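Local coordinates for myosin light chain 1 (Saccharomyces cerevisiae, PDB 1M45), which serves as a light chain for conventional and class V myosins by binding their IQ motifs, and recruits IQG1 to the bud neck during cytokinesis, at residues A[3-15]-A[24-36]. Numbering follows the deposited sequence.
Sequences TRANKDIFTLFDK and DSLGDYLRAIGYN
Tyr29 and Phe13 make the tight end of this contact, the aromatic packing between the entering and exiting helices of an EF-hand. Tyr29 turns an edge to the face of Phe13, the planes at 82° and the ring centroids 5.8 Å apart, and its CA sits over the Phe13 ring in a CH-pi contact. Because CG of Tyr29 stands anti to its backbone N (chi1 176°), the ring reaches Phe10, which presents its own edge to the tyrosine face in a more offset pair. The CB of Ala32 fills in between, 3.9 Å from CE1 at the rim of Phe13 and 3.7 Å from CG2 of Ile9. The other branch of Ile9 carries CD1 onward to CG2 of Ile33, at 3.9 Å. Asp28 meets the tip of the Phe13 ring closely, its carbonyl O 3.6 Å from CZ and its CB against CE2; Ser25 CB touches more lightly on the CD2 side, and a water joins Ser25 OG to Phe13 O.

Toward Arg4 the contact is more exposed and bridged by water. Helix 26-32 is followed by a Schellman motif, with Gly34 at positive phi, and the carbonyl O of Ile33 receives two waters: one also sits 3.0 Å from Arg4 NH1, the other is shared with Ala5 O. Direct polar contact here is the bond from Arg4 N to Tyr35 OH, 3.2 Å long and fairly straight at 162°. A bend at chi2 carries the arginine chain past Gly34, whose O lies over one guanidinium face, while NH2 bonds Gln148.

Ile21 of strand 20-22 touches the side chains of Phe10, Phe13 and Tyr29; Leu60 of helix 60-69 packs on Phe10 and Tyr29, Ile63 on Tyr29 and Ile67 on Tyr35, while the bound IQ peptide packs against Leu12, Asp28 and Ala32.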
loop_
_atom_site.group_PDB
_atom_site.type_symbol
_atom_site.label_atom_id
_atom_site.label_comp_id
_atom_site.label_asym_id
_atom_site.label_seq_id
_atom_site.Cartn_x
_atom_site.Cartn_y
_atom_site.Cartn_z
ATOM N N THR A 3 -3.987 9.918 -14.105
ATOM C CA THR A 3 -4.883 10.830 -13.327
ATOM C C THR A 3 -4.213 11.361 -12.077
ATOM O O THR A 3 -4.251 12.563 -11.841
ATOM C CB THR A 3 -6.182 10.139 -12.914
ATOM O OG1 THR A 3 -6.952 9.844 -14.075
ATOM C CG2 THR A 3 -7.092 11.091 -12.109
ATOM N N ARG A 4 -3.648 10.469 -11.252
ATOM C CA ARG A 4 -2.969 10.931 -10.036
ATOM C C ARG A 4 -1.724 11.690 -10.456
ATOM O O ARG A 4 -0.935 11.203 -11.286
ATOM C CB ARG A 4 -2.619 9.766 -9.126
ATOM C CG ARG A 4 -3.837 8.999 -8.654
ATOM C CD ARG A 4 -4.324 9.372 -7.295
ATOM N NE ARG A 4 -5.587 8.710 -6.945
ATOM C CZ ARG A 4 -6.088 8.665 -5.715
ATOM N NH1 ARG A 4 -5.439 9.236 -4.716
ATOM N NH2 ARG A 4 -7.248 8.064 -5.481
ATOM N N ALA A 5 -1.570 12.888 -9.903
ATOM C CA ALA A 5 -0.486 13.797 -10.281
ATOM C C ALA A 5 0.866 13.328 -9.740
ATOM O O ALA A 5 0.934 12.724 -8.663
ATOM C CB ALA A 5 -0.803 15.234 -9.790
ATOM N N ASN A 6 1.925 13.664 -10.468
ATOM C CA ASN A 6 3.279 13.292 -10.072
ATOM C C ASN A 6 3.685 13.948 -8.757
ATOM O O ASN A 6 4.314 13.296 -7.923
ATOM C CB ASN A 6 4.298 13.626 -11.174
ATOM C CG ASN A 6 5.741 13.277 -10.779
ATOM O OD1 ASN A 6 6.626 14.152 -10.742
ATOM N ND2 ASN A 6 5.991 12.004 -10.511
ATOM N N LYS A 7 3.342 15.230 -8.593
ATOM C CA LYS A 7 3.682 15.996 -7.400
ATOM C C LYS A 7 5.172 15.871 -7.059
ATOM O O LYS A 7 5.550 15.731 -5.879
ATOM C CB LYS A 7 2.824 15.535 -6.228
ATOM C CG LYS A 7 1.321 15.737 -6.441
ATOM C CD LYS A 7 0.578 15.355 -5.178
ATOM C CE LYS A 7 -0.920 15.638 -5.285
ATOM N NZ LYS A 7 -1.604 15.144 -4.041
ATOM N N ASP A 8 5.997 15.924 -8.111
ATOM C CA ASP A 8 7.467 15.850 -8.017
ATOM C C ASP A 8 8.001 14.564 -7.405
ATOM O O ASP A 8 9.096 14.547 -6.849
ATOM C CB ASP A 8 8.025 17.004 -7.200
ATOM C CG ASP A 8 9.472 17.326 -7.565
ATOM O OD1 ASP A 8 9.883 17.109 -8.715
ATOM O OD2 ASP A 8 10.224 17.806 -6.733
ATOM N N ILE A 9 7.208 13.505 -7.449
ATOM C CA ILE A 9 7.655 12.265 -6.858
ATOM C C ILE A 9 8.656 11.537 -7.764
ATOM O O ILE A 9 9.578 10.883 -7.286
ATOM C CB ILE A 9 6.442 11.385 -6.542
ATOM C CG1 ILE A 9 5.656 11.976 -5.377
ATOM C CG2 ILE A 9 6.884 9.930 -6.263
ATOM C CD1 ILE A 9 4.254 11.313 -5.220
ATOM N N PHE A 10 8.490 11.654 -9.076
ATOM C CA PHE A 10 9.361 10.974 -10.015
ATOM C C PHE A 10 10.863 11.205 -9.731
ATOM O O PHE A 10 11.662 10.272 -9.853
ATOM C CB PHE A 10 9.006 11.386 -11.436
ATOM C CG PHE A 10 9.656 10.559 -12.496
ATOM C CD1 PHE A 10 10.887 10.942 -13.030
ATOM C CD2 PHE A 10 9.064 9.391 -12.978
ATOM C CE1 PHE A 10 11.507 10.168 -14.021
ATOM C CE2 PHE A 10 9.648 8.650 -13.972
ATOM C CZ PHE A 10 10.886 9.027 -14.493
ATOM N N THR A 11 11.231 12.419 -9.325
ATOM C CA THR A 11 12.645 12.726 -9.054
ATOM C C THR A 11 13.185 11.932 -7.876
ATOM O O THR A 11 14.385 11.629 -7.848
ATOM C CB THR A 11 12.937 14.255 -8.846
ATOM O OG1 THR A 11 11.992 14.810 -7.926
ATOM C CG2 THR A 11 12.707 15.023 -10.130
ATOM N N LEU A 12 12.331 11.549 -6.935
ATOM C CA LEU A 12 12.798 10.763 -5.787
ATOM C C LEU A 12 13.133 9.335 -6.213
ATOM O O LEU A 12 13.929 8.628 -5.539
ATOM C CB LEU A 12 11.747 10.748 -4.665
ATOM C CG LEU A 12 11.391 12.064 -3.995
ATOM C CD1 LEU A 12 10.221 11.862 -3.028
ATOM C CD2 LEU A 12 12.639 12.586 -3.273
ATOM N N PHE A 13 12.514 8.893 -7.305
ATOM C CA PHE A 13 12.772 7.581 -7.863
ATOM C C PHE A 13 13.914 7.638 -8.866
ATOM O O PHE A 13 14.427 6.590 -9.292
ATOM C CB PHE A 13 11.504 7.011 -8.530
ATOM C CG PHE A 13 10.483 6.492 -7.537
ATOM C CD1 PHE A 13 9.611 7.342 -6.936
ATOM C CD2 PHE A 13 10.511 5.149 -7.147
ATOM C CE1 PHE A 13 8.683 6.879 -5.994
ATOM C CE2 PHE A 13 9.594 4.660 -6.202
ATOM C CZ PHE A 13 8.675 5.534 -5.643
ATOM N N ASP A 14 14.274 8.848 -9.286
ATOM C CA ASP A 14 15.362 9.011 -10.259
ATOM C C ASP A 14 16.408 9.979 -9.699
ATOM O O ASP A 14 16.595 11.089 -10.189
ATOM C CB ASP A 14 14.778 9.558 -11.554
ATOM C CG ASP A 14 15.827 9.782 -12.631
ATOM O OD1 ASP A 14 16.908 9.179 -12.558
ATOM O OD2 ASP A 14 15.616 10.562 -13.557
ATOM N N LYS A 15 17.151 9.543 -8.708
ATOM C CA LYS A 15 18.130 10.454 -8.113
ATOM C C LYS A 15 19.451 10.535 -8.879
ATOM O O LYS A 15 20.406 11.194 -8.455
ATOM C CB LYS A 15 18.347 10.097 -6.658
ATOM C CG LYS A 15 17.095 10.335 -5.842
ATOM C CD LYS A 15 17.341 10.045 -4.381
ATOM C CE LYS A 15 16.107 10.375 -3.595
ATOM N NZ LYS A 15 16.096 9.735 -2.267
ATOM N N ASP A 24 11.416 -1.948 -12.573
ATOM C CA ASP A 24 11.054 -2.638 -11.338
ATOM C C ASP A 24 10.602 -1.696 -10.209
ATOM O O ASP A 24 10.205 -2.162 -9.142
ATOM C CB ASP A 24 12.177 -3.551 -10.833
ATOM C CG ASP A 24 13.475 -2.812 -10.604
ATOM O OD1 ASP A 24 13.527 -1.863 -9.810
ATOM O OD2 ASP A 24 14.555 -3.182 -11.154
ATOM N N SER A 25 10.670 -0.388 -10.447
ATOM C CA SER A 25 10.216 0.572 -9.457
ATOM C C SER A 25 8.829 1.038 -9.795
ATOM O O SER A 25 8.272 1.878 -9.067
ATOM C CB SER A 25 11.115 1.809 -9.391
ATOM O OG SER A 25 12.317 1.544 -8.730
ATOM N N LEU A 26 8.230 0.516 -10.864
ATOM C CA LEU A 26 6.939 1.065 -11.309
ATOM C C LEU A 26 5.864 0.898 -10.270
ATOM O O LEU A 26 5.053 1.823 -10.068
ATOM C CB LEU A 26 6.490 0.477 -12.663
ATOM C CG LEU A 26 5.115 0.951 -13.102
ATOM C CD1 LEU A 26 5.060 2.448 -13.339
ATOM C CD2 LEU A 26 4.728 0.219 -14.394
ATOM N N GLY A 27 5.840 -0.278 -9.622
ATOM C CA GLY A 27 4.826 -0.512 -8.601
ATOM C C GLY A 27 4.869 0.508 -7.476
ATOM O O GLY A 27 3.848 1.077 -7.081
ATOM N N ASP A 28 6.065 0.748 -6.949
ATOM C CA ASP A 28 6.211 1.712 -5.862
ATOM C C ASP A 28 5.925 3.148 -6.286
ATOM O O ASP A 28 5.449 3.953 -5.482
ATOM C CB ASP A 28 7.607 1.562 -5.259
ATOM C CG ASP A 28 7.713 0.359 -4.393
ATOM O OD1 ASP A 28 8.851 0.012 -3.991
ATOM O OD2 ASP A 28 6.713 -0.269 -4.028
ATOM N N TYR A 29 6.256 3.457 -7.545
ATOM C CA TYR A 29 5.919 4.780 -8.079
ATOM C C TYR A 29 4.402 4.952 -8.099
ATOM O O TYR A 29 3.900 5.978 -7.676
ATOM C CB TYR A 29 6.496 5.029 -9.487
ATOM C CG TYR A 29 6.063 6.336 -10.036
ATOM C CD1 TYR A 29 6.662 7.509 -9.614
ATOM C CD2 TYR A 29 5.028 6.403 -10.952
ATOM C CE1 TYR A 29 6.211 8.739 -10.078
ATOM C CE2 TYR A 29 4.526 7.624 -11.410
ATOM C CZ TYR A 29 5.135 8.792 -10.978
ATOM O OH TYR A 29 4.640 9.994 -11.431
ATOM N N LEU A 30 3.700 3.926 -8.593
ATOM C CA LEU A 30 2.250 3.982 -8.652
ATOM C C LEU A 30 1.666 4.125 -7.258
ATOM O O LEU A 30 0.665 4.836 -7.045
ATOM C CB LEU A 30 1.690 2.729 -9.338
ATOM C CG LEU A 30 1.994 2.710 -10.842
ATOM C CD1 LEU A 30 1.591 1.344 -11.434
ATOM C CD2 LEU A 30 1.307 3.839 -11.580
ATOM N N ARG A 31 2.288 3.442 -6.305
ATOM C CA ARG A 31 1.852 3.577 -4.912
ATOM C C ARG A 31 2.105 4.980 -4.400
ATOM O O ARG A 31 1.234 5.589 -3.784
ATOM C CB ARG A 31 2.588 2.567 -4.028
ATOM C CG ARG A 31 2.151 1.148 -4.284
ATOM C CD ARG A 31 3.001 0.064 -3.584
ATOM N NE ARG A 31 2.545 -1.257 -4.023
ATOM C CZ ARG A 31 3.223 -2.158 -4.701
ATOM N NH1 ARG A 31 4.512 -1.993 -5.047
ATOM N NH2 ARG A 31 2.574 -3.280 -5.072
ATOM N N ALA A 32 3.282 5.526 -4.709
ATOM C CA ALA A 32 3.644 6.844 -4.175
ATOM C C ALA A 32 2.677 7.921 -4.618
ATOM O O ALA A 32 2.366 8.836 -3.869
ATOM C CB ALA A 32 5.071 7.197 -4.605
ATOM N N ILE A 33 2.193 7.815 -5.859
ATOM C CA ILE A 33 1.256 8.841 -6.347
ATOM C C ILE A 33 -0.189 8.608 -5.914
ATOM O O ILE A 33 -1.066 9.418 -6.224
ATOM C CB ILE A 33 1.383 9.039 -7.890
ATOM C CG1 ILE A 33 0.924 7.807 -8.654
ATOM C CG2 ILE A 33 2.785 9.471 -8.265
ATOM C CD1 ILE A 33 0.870 7.985 -10.165
ATOM N N GLY A 34 -0.446 7.482 -5.242
ATOM C CA GLY A 34 -1.809 7.331 -4.709
ATOM C C GLY A 34 -2.565 6.048 -5.020
ATOM O O GLY A 34 -3.699 5.890 -4.535
ATOM N N TYR A 35 -2.010 5.180 -5.848
ATOM C CA TYR A 35 -2.674 3.905 -6.156
ATOM C C TYR A 35 -2.240 2.787 -5.195
ATOM O O TYR A 35 -1.263 2.928 -4.438
ATOM C CB TYR A 35 -2.413 3.516 -7.614
ATOM C CG TYR A 35 -2.873 4.556 -8.589
ATOM C CD1 TYR A 35 -1.955 5.232 -9.394
ATOM C CD2 TYR A 35 -4.231 4.821 -8.756
ATOM C CE1 TYR A 35 -2.390 6.153 -10.347
ATOM C CE2 TYR A 35 -4.666 5.747 -9.691
ATOM C CZ TYR A 35 -3.742 6.402 -10.467
ATOM O OH TYR A 35 -4.197 7.305 -11.374
ATOM N N ASN A 36 -2.962 1.666 -5.207
ATOM C CA ASN A 36 -2.641 0.544 -4.339
ATOM C C ASN A 36 -2.691 -0.748 -5.113
ATOM O O ASN A 36 -3.435 -1.659 -4.727
ATOM C CB ASN A 36 -3.589 0.496 -3.133
ATOM C CG ASN A 36 -3.610 1.810 -2.386
ATOM O OD1 ASN A 36 -2.646 2.155 -1.700
ATOM N ND2 ASN A 36 -4.727 2.524 -2.469
HETATM O O HOH W 1 -2.938 10.901 -4.477
HETATM O O HOH W 2 -0.288 12.163 -6.325
HETATM O O HOH W 3 13.739 3.974 -8.991
#